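Extracellular solute-binding protein family 1 (Kribbella flavida, PDB 5IXP) probably captures a solute outside the cell membrane and hands it to an ABC transporter for uptake. Local coordinates at residues S309-T313 / V314-E318; S89-D93 / W94-S98; I301-F304 / K305-S309; A288-A291 / A292-A296. All coordinates share one frame; numbering follows the deposited sequence.

In the fold
The four contacts lie on neighbouring pieces of one fold. Contact 1, on strand 310-311 and the turn after it, and contact 4, near the end of helix 284-294, are buried; contacts 2 and 3 are only partly so. Contact 1 touches all the others: it shares S309 with contact 3, pairs its backbone with 89-93 of contact 2, and meets contact 4 through T313. Contacts 2 and 3 do not touch, their nearest atoms being about 10 Å apart. Contact 1 pairs two rings and contact 2 lays a leucine on a tryptophan. Contact 3 sets lysines on the outer side of a helix end, whereas contact 4 is mostly alanine and leucine packed against strands.

Contact 1: residues S309-T313 / V314-E318; sequences SFPST and VDAYE
The ring of Y317 has the carbonyl oxygen of T313 over one face, displaced toward the rim, and the same face meets CA of V314. At the edge of the ring, near its plane, sits the carbonyl oxygen of P311, and here the phenol makes its polar contact: Y317 OH donates a hydrogen bond to P311 O at 2.7 Å. The hydroxyl approaches off to one side, tilted 32° from the plane of that carbonyl. F310, which carries CD of P311 over one of its own faces, meets the same end of the tyrosine, with F310 CE2 3.5 Å from Y317 CE1. The two side chains cross at about a right angle, yet their ring planes are only 31° apart. With CG of F310 anti to the backbone N, the chi1 of -164° carries the ring end toward Y317.

The stretch leads from strand 310-311, which pairs antiparallel with strand 108-121 in the mixed sheet of this periplasmic-binding-protein fold, into the 3-10 turn 314-318. T313 O accepts a hydrogen bond from A316 N at 3.0 Å, the three-residue spacing of such a turn. On the proline side, A316 CB lies 3.7 Å from P311 CB. The same methyl is 3.7 Å from T313 OG1, a buried hydroxyl oxygen that has no polar partner in the model. The S312 side chain points away, with OG bonded to T111 O on strand 108-121; its backbone N bonds Q300 OE1 on helix 297-307. V340 of helix 335-344 touches both rings, and A343 touches Y317.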
loop_
_atom_site.group_PDB
_atom_site.type_symbol
_atom_site.label_atom_id
_atom_site.label_comp_id
_atom_site.label_asym_id
_atom_site.label_seq_id
_atom_site.Cartn_x
_atom_site.Cartn_y
_atom_site.Cartn_z
ATOM N N SER A 309 -4.346 -7.532 -9.934
ATOM C CA SER A 309 -4.628 -6.764 -8.728
ATOM C C SER A 309 -5.294 -7.629 -7.665
ATOM O O SER A 309 -6.227 -8.383 -7.951
ATOM C CB SER A 309 -5.531 -5.590 -9.072
ATOM O OG SER A 309 -4.968 -4.832 -10.122
ATOM N N PHE A 310 -4.831 -7.493 -6.420
ATOM C CA PHE A 310 -5.317 -8.419 -5.394
ATOM C C PHE A 310 -6.636 -7.916 -4.800
ATOM O O PHE A 310 -6.717 -6.751 -4.383
ATOM C CB PHE A 310 -4.282 -8.613 -4.286
ATOM C CG PHE A 310 -4.566 -9.806 -3.438
ATOM C CD1 PHE A 310 -4.217 -11.073 -3.878
ATOM C CD2 PHE A 310 -5.250 -9.675 -2.238
ATOM C CE1 PHE A 310 -4.507 -12.204 -3.109
ATOM C CE2 PHE A 310 -5.540 -10.800 -1.457
ATOM C CZ PHE A 310 -5.172 -12.065 -1.902
ATOM N N PRO A 311 -7.678 -8.750 -4.752
ATOM C CA PRO A 311 -9.000 -8.267 -4.315
ATOM C C PRO A 311 -9.014 -7.839 -2.855
ATOM O O PRO A 311 -8.275 -8.362 -2.021
ATOM C CB PRO A 311 -9.913 -9.483 -4.522
ATOM C CG PRO A 311 -9.236 -10.288 -5.582
ATOM C CD PRO A 311 -7.748 -10.118 -5.290
ATOM N N SER A 312 -9.883 -6.877 -2.552
ATOM C CA SER A 312 -10.142 -6.494 -1.171
ATOM C C SER A 312 -11.476 -7.027 -0.663
ATOM O O SER A 312 -11.865 -6.715 0.466
ATOM C CB SER A 312 -10.089 -4.970 -1.015
ATOM O OG SER A 312 -11.121 -4.312 -1.744
ATOM N N THR A 313 -12.175 -7.825 -1.467
ATOM C CA THR A 313 -13.489 -8.350 -1.118
ATOM C C THR A 313 -13.342 -9.783 -0.619
ATOM O O THR A 313 -12.788 -10.638 -1.324
ATOM C CB THR A 313 -14.420 -8.306 -2.334
ATOM O OG1 THR A 313 -13.756 -8.903 -3.460
ATOM C CG2 THR A 313 -14.797 -6.859 -2.682
ATOM N N VAL A 314 -13.852 -10.053 0.586
ATOM C CA VAL A 314 -13.514 -11.324 1.234
ATOM C C VAL A 314 -14.080 -12.521 0.476
ATOM O O VAL A 314 -13.503 -13.618 0.524
ATOM C CB VAL A 314 -13.975 -11.328 2.703
ATOM C CG1 VAL A 314 -13.216 -10.274 3.504
ATOM C CG2 VAL A 314 -15.485 -11.113 2.799
ATOM N N ASP A 315 -15.208 -12.353 -0.222
ATOM C CA ASP A 315 -15.771 -13.484 -0.957
ATOM C C ASP A 315 -14.832 -13.968 -2.052
ATOM O O ASP A 315 -14.852 -15.152 -2.399
ATOM C CB ASP A 315 -17.120 -13.121 -1.580
ATOM C CG ASP A 315 -18.234 -13.027 -0.564
ATOM O OD1 ASP A 315 -17.998 -13.357 0.608
ATOM O OD2 ASP A 315 -19.356 -12.613 -0.946
ATOM N N ALA A 316 -14.033 -13.068 -2.634
ATOM C CA ALA A 316 -13.110 -13.480 -3.681
ATOM C C ALA A 316 -12.080 -14.473 -3.163
ATOM O O ALA A 316 -11.529 -15.252 -3.952
ATOM C CB ALA A 316 -12.406 -12.256 -4.289
ATOM N N TYR A 317 -11.815 -14.473 -1.855
ATOM C CA TYR A 317 -10.829 -15.391 -1.292
ATOM C C TYR A 317 -11.346 -16.817 -1.220
ATOM O O TYR A 317 -10.566 -17.725 -0.923
ATOM C CB TYR A 317 -10.396 -14.937 0.106
ATOM C CG TYR A 317 -9.878 -13.511 0.179
ATOM C CD1 TYR A 317 -9.421 -12.846 -0.957
ATOM C CD2 TYR A 317 -9.847 -12.834 1.394
ATOM C CE1 TYR A 317 -8.949 -11.544 -0.883
ATOM C CE2 TYR A 317 -9.380 -11.540 1.478
ATOM C CZ TYR A 317 -8.933 -10.894 0.336
ATOM O OH TYR A 317 -8.465 -9.598 0.427
ATOM N N GLU A 318 -12.631 -17.035 -1.471
ATOM C CA GLU A 318 -13.171 -18.382 -1.578
ATOM C C GLU A 318 -13.081 -18.918 -2.996
ATOM O O GLU A 318 -13.470 -20.068 -3.238
ATOM C CB GLU A 318 -14.635 -18.425 -1.109
ATOM C CG GLU A 318 -14.925 -17.607 0.134
ATOM C CD GLU A 318 -14.722 -18.374 1.428
ATOM O OE1 GLU A 318 -13.787 -19.199 1.506
ATOM O OE2 GLU A 318 -15.506 -18.143 2.375
#

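Contact 2: residues S89-D93 / W94-S98; sequences SRWLD and WKVAS. With FMT (formic acid), chain B.
R90 holds a bound formate, probably from the crystallisation liquor, by two hydrogen bonds: NE to O2 of the formate at 2.9 Å and NH1 to its O1 at 3.0 Å. The pair is two-pronged, with the formate carbon at the edge of the guanidinium and in its plane. A bend at chi3 (-71°) turns the group so that NH2 is left for the carbonyl of A292, while CD lies over one face of the W91 ring. Shortening R90 to an alanine would probably leave the formate and the A292 carbonyl without these donors and strip CD from the face of W91.

Within the chain, L92 is the N-cap of helix 93-98, and its carbonyl oxygen takes V96 N at 3.2 Å in a nearly straight bond (161°), with a weaker one from K95 N. D93 O receives A97 N one step further on. The D93 side chain folds back over its own backbone (chi1 52°), which brings OD2 to W94 N at 2.7 Å, a strongly bent and weak bond.

Packing follows the same turn. L92 and W94 lie side by side pointing the same way, CB of L92 making a CH-pi contact 4.0 Å from the centroid of the five-membered ring of W94, and L92 CD1 reaching W94 CZ2 at 3.6 Å. W91 CB touches V96 CG2 at 3.5 Å. Polar ends tie the turn to its surroundings: W91 NE1 bonds G110 O and K95 NZ bonds D112 O, both on strand 108-121, K95 NZ also bonds S273 O on strand 269-276, and W94 NE1 bonds A343 O on helix 335-344.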
loop_
_atom_site.group_PDB
_atom_site.type_symbol
_atom_site.label_atom_id
_atom_site.label_comp_id
_atom_site.label_asym_id
_atom_site.label_seq_id
_atom_site.Cartn_x
_atom_site.Cartn_y
_atom_site.Cartn_z
ATOM N N SER A 89 -19.913 -5.283 4.674
ATOM C CA SER A 89 -19.366 -6.611 4.960
ATOM C C SER A 89 -18.736 -7.297 3.749
ATOM O O SER A 89 -18.093 -8.344 3.914
ATOM C CB SER A 89 -20.477 -7.488 5.504
ATOM O OG SER A 89 -21.577 -7.409 4.619
ATOM N N ARG A 90 -18.933 -6.759 2.545
ATOM C CA ARG A 90 -18.262 -7.275 1.355
ATOM C C ARG A 90 -16.749 -7.154 1.474
ATOM O O ARG A 90 -16.012 -8.028 0.999
ATOM C CB ARG A 90 -18.777 -6.507 0.124
ATOM C CG ARG A 90 -17.879 -6.529 -1.082
ATOM C CD ARG A 90 -18.212 -5.393 -2.058
ATOM N NE ARG A 90 -19.482 -5.600 -2.753
ATOM C CZ ARG A 90 -19.934 -4.817 -3.728
ATOM N NH1 ARG A 90 -21.091 -5.090 -4.314
ATOM N NH2 ARG A 90 -19.218 -3.764 -4.125
ATOM N N TRP A 91 -16.270 -6.088 2.110
ATOM C CA TRP A 91 -14.852 -5.759 2.167
ATOM C C TRP A 91 -14.234 -6.158 3.503
ATOM O O TRP A 91 -14.918 -6.269 4.524
ATOM C CB TRP A 91 -14.641 -4.258 1.970
ATOM C CG TRP A 91 -14.857 -3.728 0.576
ATOM C CD1 TRP A 91 -13.950 -3.718 -0.449
ATOM C CD2 TRP A 91 -16.037 -3.096 0.073
ATOM N NE1 TRP A 91 -14.502 -3.134 -1.567
ATOM C CE2 TRP A 91 -15.780 -2.735 -1.270
ATOM C CE3 TRP A 91 -17.283 -2.793 0.628
ATOM C CZ2 TRP A 91 -16.731 -2.105 -2.073
ATOM C CZ3 TRP A 91 -18.233 -2.156 -0.174
ATOM C CH2 TRP A 91 -17.948 -1.824 -1.511
ATOM N N LEU A 92 -12.913 -6.357 3.480
ATOM C CA LEU A 92 -12.127 -6.344 4.706
ATOM C C LEU A 92 -12.444 -5.083 5.499
ATOM O O LEU A 92 -12.534 -3.989 4.935
ATOM C CB LEU A 92 -10.633 -6.392 4.373
ATOM C CG LEU A 92 -10.154 -7.688 3.724
ATOM C CD1 LEU A 92 -8.850 -7.468 2.999
ATOM C CD2 LEU A 92 -10.015 -8.794 4.797
ATOM N N ASP A 93 -12.623 -5.239 6.813
ATOM C CA ASP A 93 -13.051 -4.099 7.621
ATOM C C ASP A 93 -12.052 -2.944 7.546
ATOM O O ASP A 93 -12.452 -1.773 7.484
ATOM C CB ASP A 93 -13.298 -4.529 9.073
ATOM C CG ASP A 93 -12.115 -5.281 9.701
ATOM O OD1 ASP A 93 -12.247 -5.665 10.890
ATOM O OD2 ASP A 93 -11.072 -5.503 9.037
ATOM N N TRP A 94 -10.751 -3.247 7.511
ATOM C CA TRP A 94 -9.768 -2.167 7.438
ATOM C C TRP A 94 -9.806 -1.440 6.094
ATOM O O TRP A 94 -9.477 -0.247 6.029
ATOM C CB TRP A 94 -8.359 -2.697 7.723
ATOM C CG TRP A 94 -7.863 -3.832 6.856
ATOM C CD1 TRP A 94 -7.936 -5.172 7.136
ATOM C CD2 TRP A 94 -7.158 -3.722 5.613
ATOM N NE1 TRP A 94 -7.348 -5.901 6.130
ATOM C CE2 TRP A 94 -6.855 -5.036 5.186
ATOM C CE3 TRP A 94 -6.759 -2.643 4.817
ATOM C CZ2 TRP A 94 -6.172 -5.300 4.007
ATOM C CZ3 TRP A 94 -6.070 -2.906 3.643
ATOM C CH2 TRP A 94 -5.786 -4.226 3.247
ATOM N N LYS A 95 -10.196 -2.125 5.017
ATOM C CA LYS A 95 -10.340 -1.438 3.738
ATOM C C LYS A 95 -11.468 -0.416 3.799
ATOM O O LYS A 95 -11.312 0.717 3.329
ATOM C CB LYS A 95 -10.583 -2.452 2.612
ATOM C CG LYS A 95 -10.693 -1.821 1.203
ATOM C CD LYS A 95 -9.330 -1.377 0.683
ATOM C CE LYS A 95 -9.420 -0.830 -0.748
ATOM N NZ LYS A 95 -8.085 -0.414 -1.309
ATOM N N VAL A 96 -12.606 -0.791 4.393
ATOM C CA VAL A 96 -13.717 0.149 4.530
ATOM C C VAL A 96 -13.309 1.324 5.403
ATOM O O VAL A 96 -13.609 2.485 5.092
ATOM C CB VAL A 96 -14.957 -0.558 5.111
ATOM C CG1 VAL A 96 -16.090 0.445 5.321
ATOM C CG2 VAL A 96 -15.398 -1.696 4.225
ATOM N N ALA A 97 -12.604 1.039 6.503
ATOM C CA ALA A 97 -12.288 2.070 7.487
ATOM C C ALA A 97 -11.433 3.177 6.886
ATOM O O ALA A 97 -11.589 4.351 7.244
ATOM C CB ALA A 97 -11.579 1.438 8.693
ATOM N N SER A 98 -10.522 2.830 5.971
ATOM C CA SER A 98 -9.619 3.835 5.417
ATOM C C SER A 98 -10.341 4.851 4.545
ATOM O O SER A 98 -9.783 5.923 4.284
ATOM C CB SER A 98 -8.499 3.172 4.613
ATOM O OG SER A 98 -7.694 2.333 5.429
HETATM C C FMT B . -21.937 -8.016 -2.808
HETATM O O1 FMT B . -22.188 -7.843 -3.998
HETATM O O2 FMT B . -20.801 -8.181 -2.367
#

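Contact 3: residues I301-F304 / K305-S309; sequences IKVF and KKVGS
The carbonyl oxygen of V303 is gripped by two backbone N-H groups at the end of helix 297-307. V307 N gives it an almost linear bond (2.8 Å, 174°), and G308 N adds a weak one. The glycine's N-H is shared, since it also makes a weak, bent bond to F304 O at 2.9 Å. G308 takes a positive phi of 91°, where a CB would clash with the carbonyl oxygen of V307, and this glycine ends the helix by turning the chain toward strand 310-311.

The turn brings S309 back beside the first segment. Its carbonyl oxygen sits at the edge of the F304 ring and in its plane, 3.3 Å from F304 CD1, and also meets F304 CA in a CA-H...O contact. V303 CG1 packs on V307 CG2 at 3.7 Å and on S309 CB at 3.9 Å, where the side chains of V303 and V307 slant past each other. K305 has its CG anti to its own carbonyl carbon (chi1 -45°), which lays that methylene against I301 O, and further bends in the chain carry NZ to 4.0 Å from I301 CG2.

Around this end, V303 touches Y14 and L17, while F304 meets V322 of helix 320-323. K302 forms a salt bridge with E20 as well as a hydrogen bond to Q299, and K306 forms a salt bridge with D16. The two faces therefore differ in chemistry: V303 and F304 fill the inner side, whereas the charges of K302 and K306, which would probably suit a helix C-terminus with its outward carbonyls, find carboxylates on helix 15-24.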
loop_
_atom_site.group_PDB
_atom_site.type_symbol
_atom_site.label_atom_id
_atom_site.label_comp_id
_atom_site.label_asym_id
_atom_site.label_seq_id
_atom_site.Cartn_x
_atom_site.Cartn_y
_atom_site.Cartn_z
ATOM N N ILE A 301 -12.556 -10.413 -9.046
ATOM C CA ILE A 301 -11.928 -11.621 -9.578
ATOM C C ILE A 301 -11.547 -11.432 -11.043
ATOM O O ILE A 301 -10.454 -11.826 -11.466
ATOM C CB ILE A 301 -12.849 -12.835 -9.379
ATOM C CG1 ILE A 301 -12.932 -13.175 -7.888
ATOM C CG2 ILE A 301 -12.344 -14.022 -10.210
ATOM C CD1 ILE A 301 -14.053 -14.108 -7.537
ATOM N N LYS A 302 -12.429 -10.820 -11.842
ATOM C CA LYS A 302 -12.091 -10.578 -13.244
ATOM C C LYS A 302 -10.851 -9.700 -13.371
ATOM O O LYS A 302 -9.975 -9.968 -14.203
ATOM C CB LYS A 302 -13.270 -9.936 -13.973
ATOM C CG LYS A 302 -14.478 -10.824 -14.094
ATOM C CD LYS A 302 -15.652 -10.016 -14.628
ATOM C CE LYS A 302 -16.968 -10.738 -14.465
ATOM N NZ LYS A 302 -18.109 -9.812 -14.694
ATOM N N VAL A 303 -10.761 -8.648 -12.550
ATOM C CA VAL A 303 -9.602 -7.762 -12.576
ATOM C C VAL A 303 -8.350 -8.513 -12.140
ATOM O O VAL A 303 -7.275 -8.353 -12.731
ATOM C CB VAL A 303 -9.866 -6.525 -11.689
ATOM C CG1 VAL A 303 -8.591 -5.708 -11.486
ATOM C CG2 VAL A 303 -11.007 -5.654 -12.284
ATOM N N PHE A 304 -8.472 -9.343 -11.099
ATOM C CA PHE A 304 -7.344 -10.162 -10.661
ATOM C C PHE A 304 -6.802 -11.020 -11.804
ATOM O O PHE A 304 -5.586 -11.106 -12.003
ATOM C CB PHE A 304 -7.769 -11.043 -9.483
ATOM C CG PHE A 304 -6.718 -12.034 -9.054
ATOM C CD1 PHE A 304 -5.626 -11.621 -8.307
ATOM C CD2 PHE A 304 -6.840 -13.384 -9.375
ATOM C CE1 PHE A 304 -4.656 -12.535 -7.900
ATOM C CE2 PHE A 304 -5.876 -14.298 -8.972
ATOM C CZ PHE A 304 -4.787 -13.875 -8.233
ATOM N N LYS A 305 -7.685 -11.666 -12.569
ATOM C CA LYS A 305 -7.190 -12.491 -13.662
ATOM C C LYS A 305 -6.651 -11.655 -14.806
ATOM O O LYS A 305 -5.733 -12.093 -15.501
ATOM C CB LYS A 305 -8.269 -13.447 -14.152
ATOM C CG LYS A 305 -9.012 -14.121 -13.018
ATOM C CD LYS A 305 -9.792 -15.303 -13.507
ATOM C CE LYS A 305 -10.911 -14.871 -14.408
ATOM N NZ LYS A 305 -12.217 -15.417 -13.930
ATOM N N LYS A 306 -7.187 -10.457 -15.010
ATOM C CA LYS A 306 -6.756 -9.642 -16.138
ATOM C C LYS A 306 -5.419 -8.959 -15.866
ATOM O O LYS A 306 -4.510 -9.010 -16.703
ATOM C CB LYS A 306 -7.827 -8.605 -16.470
ATOM C CG LYS A 306 -7.644 -7.955 -17.833
ATOM C CD LYS A 306 -8.639 -6.822 -18.048
ATOM C CE LYS A 306 -8.534 -6.255 -19.463
ATOM N NZ LYS A 306 -8.766 -7.308 -20.499
ATOM N N VAL A 307 -5.272 -8.315 -14.706
ATOM C CA VAL A 307 -4.086 -7.501 -14.458
ATOM C C VAL A 307 -3.376 -7.885 -13.164
ATOM O O VAL A 307 -2.312 -7.340 -12.860
ATOM C CB VAL A 307 -4.430 -5.998 -14.451
ATOM C CG1 VAL A 307 -4.976 -5.572 -15.812
ATOM C CG2 VAL A 307 -5.427 -5.673 -13.370
ATOM N N GLY A 308 -3.942 -8.805 -12.386
ATOM C CA GLY A 308 -3.250 -9.311 -11.211
ATOM C C GLY A 308 -3.511 -8.567 -9.915
ATOM O O GLY A 308 -2.931 -8.933 -8.881
ATOM N N SER A 309 -4.346 -7.532 -9.934
ATOM C CA SER A 309 -4.628 -6.764 -8.728
ATOM C C SER A 309 -5.294 -7.629 -7.665
ATOM O O SER A 309 -6.227 -8.383 -7.951
ATOM C CB SER A 309 -5.531 -5.590 -9.072
ATOM O OG SER A 309 -4.968 -4.832 -10.122
#

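Contact 4: residues A288-A291 / A292-A296; sequences AKLA and AWLTA
L290 and L294, one turn apart on helix 284-294, slant across each other, with L290 CD1 at 3.9 Å from L294 CG. L290 holds its CG anti to the backbone N (chi1 173°), whereas L294 sends its own beside the backbone N (chi1 -72°), back along the helix, and so the two branched ends converge. The branch of L294 also lies on the main chain, its CG 3.4 Å from L290 O, the same oxygen that takes a nearly straight hydrogen bond from L294 N at 2.8 Å. L290 CD1 reaches W293 as well, meeting CE3 obliquely at 4.3 Å. Cutting L294 down to an alanine would take away its isobutyl branch and is likely to leave a gap beside L290 CD1 and beside L275 of strand 269-276, which L294 touches.

W293 reaches helix 15-24, whose Y21 L290 also touches. The tryptophan ring meets that of Y21 with planes at about 55°, and L17 and E20 touch it too. On the side of the sheet the small side chains of A291 and A292 lie against Y109 of strand 108-121, and A291 also touches L275.

At the end of the helix T295 is the first residue to leave helical angles. Its OG1 sits 2.9 Å from A291 O and 3.3 Å from A292 O. T295 N makes a weak bond to A291 O. One residue on, A296 is the N-cap of helix 297-307, and its N bonds W293 O. The chemistry thus changes along the segment: short apolar side chains allow close approach to the strands, and a hydroxyl accompanies the last carbonyls where the helix gives way to the next.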
loop_
_atom_site.group_PDB
_atom_site.type_symbol
_atom_site.label_atom_id
_atom_site.label_comp_id
_atom_site.label_asym_id
_atom_site.label_seq_id
_atom_site.Cartn_x
_atom_site.Cartn_y
_atom_site.Cartn_z
ATOM N N ALA A 288 -22.909 5.736 -8.077
ATOM C CA ALA A 288 -22.669 4.839 -6.947
ATOM C C ALA A 288 -22.980 3.394 -7.317
ATOM O O ALA A 288 -22.274 2.471 -6.888
ATOM C CB ALA A 288 -23.493 5.269 -5.727
ATOM N N LYS A 289 -24.030 3.178 -8.117
ATOM C CA LYS A 289 -24.371 1.820 -8.531
ATOM C C LYS A 289 -23.249 1.201 -9.351
ATOM O O LYS A 289 -22.876 0.034 -9.145
ATOM C CB LYS A 289 -25.676 1.799 -9.334
ATOM C CG LYS A 289 -26.136 0.372 -9.614
ATOM C CD LYS A 289 -27.115 0.226 -10.788
ATOM C CE LYS A 289 -28.288 1.147 -10.686
ATOM N NZ LYS A 289 -29.220 0.931 -11.846
ATOM N N LEU A 290 -22.709 1.967 -10.304
ATOM C CA LEU A 290 -21.620 1.456 -11.127
ATOM C C LEU A 290 -20.373 1.204 -10.287
ATOM O O LEU A 290 -19.697 0.180 -10.459
ATOM C CB LEU A 290 -21.322 2.431 -12.272
ATOM C CG LEU A 290 -20.072 2.097 -13.112
ATOM C CD1 LEU A 290 -20.176 0.699 -13.745
ATOM C CD2 LEU A 290 -19.809 3.179 -14.183
ATOM N N ALA A 291 -20.059 2.124 -9.369
ATOM C CA ALA A 291 -18.882 1.945 -8.520
ATOM C C ALA A 291 -19.021 0.704 -7.647
ATOM O O ALA A 291 -18.051 -0.045 -7.453
ATOM C CB ALA A 291 -18.657 3.180 -7.654
ATOM N N ALA A 292 -20.224 0.464 -7.118
ATOM C CA ALA A 292 -20.440 -0.736 -6.318
ATOM C C ALA A 292 -20.279 -1.992 -7.166
ATOM O O ALA A 292 -19.718 -2.996 -6.709
ATOM C CB ALA A 292 -21.826 -0.693 -5.669
ATOM N N TRP A 293 -20.757 -1.958 -8.411
ATOM C CA TRP A 293 -20.627 -3.137 -9.259
ATOM C C TRP A 293 -19.167 -3.387 -9.637
ATOM O O TRP A 293 -18.694 -4.534 -9.611
ATOM C CB TRP A 293 -21.497 -2.984 -10.506
ATOM C CG TRP A 293 -21.423 -4.174 -11.415
ATOM C CD1 TRP A 293 -22.140 -5.333 -11.306
ATOM C CD2 TRP A 293 -20.585 -4.326 -12.564
ATOM N NE1 TRP A 293 -21.802 -6.196 -12.320
ATOM C CE2 TRP A 293 -20.846 -5.602 -13.106
ATOM C CE3 TRP A 293 -19.640 -3.505 -13.191
ATOM C CZ2 TRP A 293 -20.194 -6.079 -14.239
ATOM C CZ3 TRP A 293 -19.004 -3.974 -14.326
ATOM C CH2 TRP A 293 -19.285 -5.253 -14.841
ATOM N N LEU A 294 -18.436 -2.327 -9.988
ATOM C CA LEU A 294 -17.034 -2.489 -10.355
ATOM C C LEU A 294 -16.207 -3.060 -9.210
ATOM O O LEU A 294 -15.160 -3.670 -9.453
ATOM C CB LEU A 294 -16.441 -1.142 -10.803
ATOM C CG LEU A 294 -16.904 -0.601 -12.165
ATOM C CD1 LEU A 294 -16.502 0.869 -12.292
ATOM C CD2 LEU A 294 -16.332 -1.419 -13.336
ATOM N N THR A 295 -16.628 -2.847 -7.962
ATOM C CA THR A 295 -15.867 -3.323 -6.811
ATOM C C THR A 295 -16.477 -4.565 -6.167
ATOM O O THR A 295 -15.998 -4.997 -5.112
ATOM C CB THR A 295 -15.719 -2.208 -5.767
ATOM O OG1 THR A 295 -17.018 -1.749 -5.354
ATOM C CG2 THR A 295 -14.919 -1.041 -6.359
ATOM N N ALA A 296 -17.506 -5.154 -6.786
ATOM C CA ALA A 296 -18.100 -6.386 -6.286
ATOM C C ALA A 296 -17.138 -7.565 -6.462
ATOM O O ALA A 296 -16.256 -7.539 -7.329
ATOM C CB ALA A 296 -19.423 -6.668 -7.007
#